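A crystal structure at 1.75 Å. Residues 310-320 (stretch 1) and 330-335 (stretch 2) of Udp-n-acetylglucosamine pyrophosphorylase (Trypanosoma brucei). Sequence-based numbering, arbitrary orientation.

Stretch 1, residues 310-320: PKRGPDERVGV
Stretch 2 330-335: VVEYTE

The two stretches pair antiparallel at V320 and V331, and bury 454 Å² between them, summed over both sides. V330 (phi/psi -125/136, chi1 t) is in strand; its CG1 lies 3.7 Å from G319 CA, and its CA makes a CH···O contact with V320 O at 3.3 Å (140° at H). V331 (-108/119, chi1 t) pairs with V320 (-123/147, chi1 m), CA atoms 5.5 Å apart, both side chains on the same sheet face. The bridge is reciprocal: V331 N donates to V320 O (2.9 Å, 163°) and V320 N to V331 O (3.0 Å, 165°). V331 O also accepts from a water (3.0 Å) that donates to V318 O (2.8 Å).

E332 (-75/159, chi m, m, 53°) leaves the strand. Its CA-to-CB bond points away, yet OE1 returns to 3.7 Å from G319 CA; an ideal CB on G319 would clash with that oxygen and with V330 CG1.

Y333 (-60/-34, chi1 t, chi2 77°) has the most surface covered by the other stretch, 137 Å². R317 (-83/75, chi1 m, chi2 t) sets CA over its ring face, 4.2 Å from the centroid, 28° off the normal, where the CA hydrogen can meet the pi electrons. At the ring edge lies K311 NZ, which donates to P314 O (2.8 Å) within the G313–E316 type I turn.

T334 (chi1 p) packs CG2 3.8 Å from R317 NH2, without hydrogen bonding.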

# COMPACT_ATOMS: atom_id res chain seq x y z
N PRO A 310 -5.82 12.04 -11.58
CA PRO A 310 -5.71 12.39 -13.00
C PRO A 310 -4.28 12.11 -13.52
O PRO A 310 -3.30 12.27 -12.77
CB PRO A 310 -5.99 13.90 -13.04
CG PRO A 310 -6.56 14.26 -11.70
CD PRO A 310 -6.16 13.20 -10.73
N LYS A 311 -4.14 11.72 -14.78
CA LYS A 311 -2.80 11.55 -15.37
C LYS A 311 -2.10 12.90 -15.48
O LYS A 311 -2.74 13.92 -15.68
CB LYS A 311 -2.86 10.89 -16.76
CG LYS A 311 -3.51 9.51 -16.73
CD LYS A 311 -2.78 8.49 -17.59
CE LYS A 311 -2.39 9.01 -18.96
NZ LYS A 311 -1.68 8.02 -19.82
N ARG A 312 -0.77 12.89 -15.35
CA ARG A 312 0.03 14.11 -15.49
C ARG A 312 0.07 14.63 -16.93
O ARG A 312 0.20 15.85 -17.17
CB ARG A 312 1.44 13.87 -14.92
CG ARG A 312 1.52 14.16 -13.43
CD ARG A 312 1.70 15.66 -13.21
NE ARG A 312 0.96 16.10 -12.03
CZ ARG A 312 1.51 16.24 -10.83
NH1 ARG A 312 2.80 16.00 -10.67
NH2 ARG A 312 0.76 16.63 -9.80
N GLY A 313 -0.06 13.71 -17.87
CA GLY A 313 -0.23 14.04 -19.29
C GLY A 313 -0.53 12.73 -19.99
O GLY A 313 -0.42 11.68 -19.38
N PRO A 314 -0.86 12.79 -21.30
CA PRO A 314 -1.28 11.59 -22.04
C PRO A 314 -0.26 10.46 -22.05
O PRO A 314 -0.65 9.28 -22.05
CB PRO A 314 -1.56 12.13 -23.46
CG PRO A 314 -0.80 13.43 -23.54
CD PRO A 314 -0.87 14.00 -22.15
N ASP A 315 1.04 10.79 -22.01
CA ASP A 315 2.11 9.80 -22.07
C ASP A 315 2.64 9.31 -20.73
O ASP A 315 3.61 8.53 -20.70
CB ASP A 315 3.28 10.33 -22.93
CG ASP A 315 2.89 10.58 -24.37
OD1 ASP A 315 1.80 10.13 -24.80
OD2 ASP A 315 3.69 11.21 -25.10
N GLU A 316 2.01 9.71 -19.62
CA GLU A 316 2.46 9.18 -18.33
C GLU A 316 2.40 7.66 -18.29
O GLU A 316 1.36 7.06 -18.61
CB GLU A 316 1.66 9.76 -17.16
CG GLU A 316 2.29 9.39 -15.82
CD GLU A 316 1.44 9.75 -14.61
OE1 GLU A 316 0.36 10.33 -14.79
OE2 GLU A 316 1.88 9.42 -13.48
N ARG A 317 3.50 7.03 -17.90
CA ARG A 317 3.57 5.56 -17.87
C ARG A 317 2.96 5.01 -16.58
O ARG A 317 3.68 4.57 -15.69
CB ARG A 317 5.01 5.07 -18.00
CG ARG A 317 5.72 5.55 -19.27
CD ARG A 317 7.13 4.97 -19.31
NE ARG A 317 7.26 3.81 -20.21
CZ ARG A 317 6.74 2.59 -20.01
NH1 ARG A 317 6.02 2.29 -18.93
NH2 ARG A 317 6.94 1.65 -20.93
N VAL A 318 1.63 5.03 -16.49
CA VAL A 318 0.92 4.55 -15.31
C VAL A 318 -0.31 3.76 -15.81
O VAL A 318 -0.78 3.98 -16.92
CB VAL A 318 0.50 5.73 -14.43
CG1 VAL A 318 -0.44 6.66 -15.18
CG2 VAL A 318 -0.16 5.26 -13.14
N GLY A 319 -0.80 2.83 -15.00
CA GLY A 319 -1.98 2.08 -15.40
C GLY A 319 -3.22 2.92 -15.14
O GLY A 319 -3.19 3.79 -14.28
N VAL A 320 -4.28 2.69 -15.91
CA VAL A 320 -5.55 3.41 -15.69
C VAL A 320 -6.68 2.43 -15.46
O VAL A 320 -6.66 1.30 -15.97
CB VAL A 320 -5.94 4.37 -16.84
CG1 VAL A 320 -4.89 5.50 -16.97
CG2 VAL A 320 -6.08 3.60 -18.15
N VAL A 330 -7.37 -2.77 -14.40
CA VAL A 330 -6.40 -1.74 -14.80
C VAL A 330 -5.75 -2.15 -16.10
O VAL A 330 -5.36 -3.32 -16.29
CB VAL A 330 -5.32 -1.53 -13.71
CG1 VAL A 330 -4.17 -0.63 -14.21
CG2 VAL A 330 -5.94 -0.94 -12.45
N VAL A 331 -5.62 -1.18 -17.00
CA VAL A 331 -4.88 -1.41 -18.25
C VAL A 331 -3.59 -0.64 -18.12
O VAL A 331 -3.60 0.58 -17.95
CB VAL A 331 -5.67 -0.92 -19.49
CG1 VAL A 331 -4.77 -0.91 -20.73
CG2 VAL A 331 -6.89 -1.81 -19.72
N GLU A 332 -2.48 -1.38 -18.17
CA GLU A 332 -1.14 -0.81 -17.98
C GLU A 332 -0.72 -0.03 -19.22
O GLU A 332 -1.26 -0.24 -20.31
CB GLU A 332 -0.13 -1.93 -17.64
CG GLU A 332 -0.56 -2.88 -16.51
CD GLU A 332 -0.23 -2.40 -15.10
OE1 GLU A 332 -0.59 -1.26 -14.71
OE2 GLU A 332 0.38 -3.19 -14.34
N TYR A 333 0.24 0.89 -19.07
CA TYR A 333 0.62 1.77 -20.17
C TYR A 333 1.12 1.01 -21.41
O TYR A 333 0.88 1.46 -22.53
CB TYR A 333 1.66 2.82 -19.73
CG TYR A 333 1.91 3.90 -20.79
CD1 TYR A 333 0.99 4.94 -20.99
CD2 TYR A 333 3.06 3.87 -21.59
CE1 TYR A 333 1.22 5.92 -21.94
CE2 TYR A 333 3.30 4.85 -22.54
CZ TYR A 333 2.38 5.86 -22.72
OH TYR A 333 2.62 6.83 -23.66
N THR A 334 1.79 -0.11 -21.19
CA THR A 334 2.33 -0.94 -22.30
C THR A 334 1.23 -1.63 -23.13
O THR A 334 1.48 -2.05 -24.26
CB THR A 334 3.30 -2.02 -21.79
OG1 THR A 334 2.69 -2.73 -20.70
CG2 THR A 334 4.63 -1.40 -21.33
N GLU A 335 0.03 -1.72 -22.56
CA GLU A 335 -1.09 -2.42 -23.20
C GLU A 335 -2.19 -1.52 -23.75
O GLU A 335 -3.16 -2.01 -24.31
CB GLU A 335 -1.72 -3.43 -22.22
CG GLU A 335 -0.98 -4.76 -22.11
O HOH W 1 -2.45 3.12 -19.03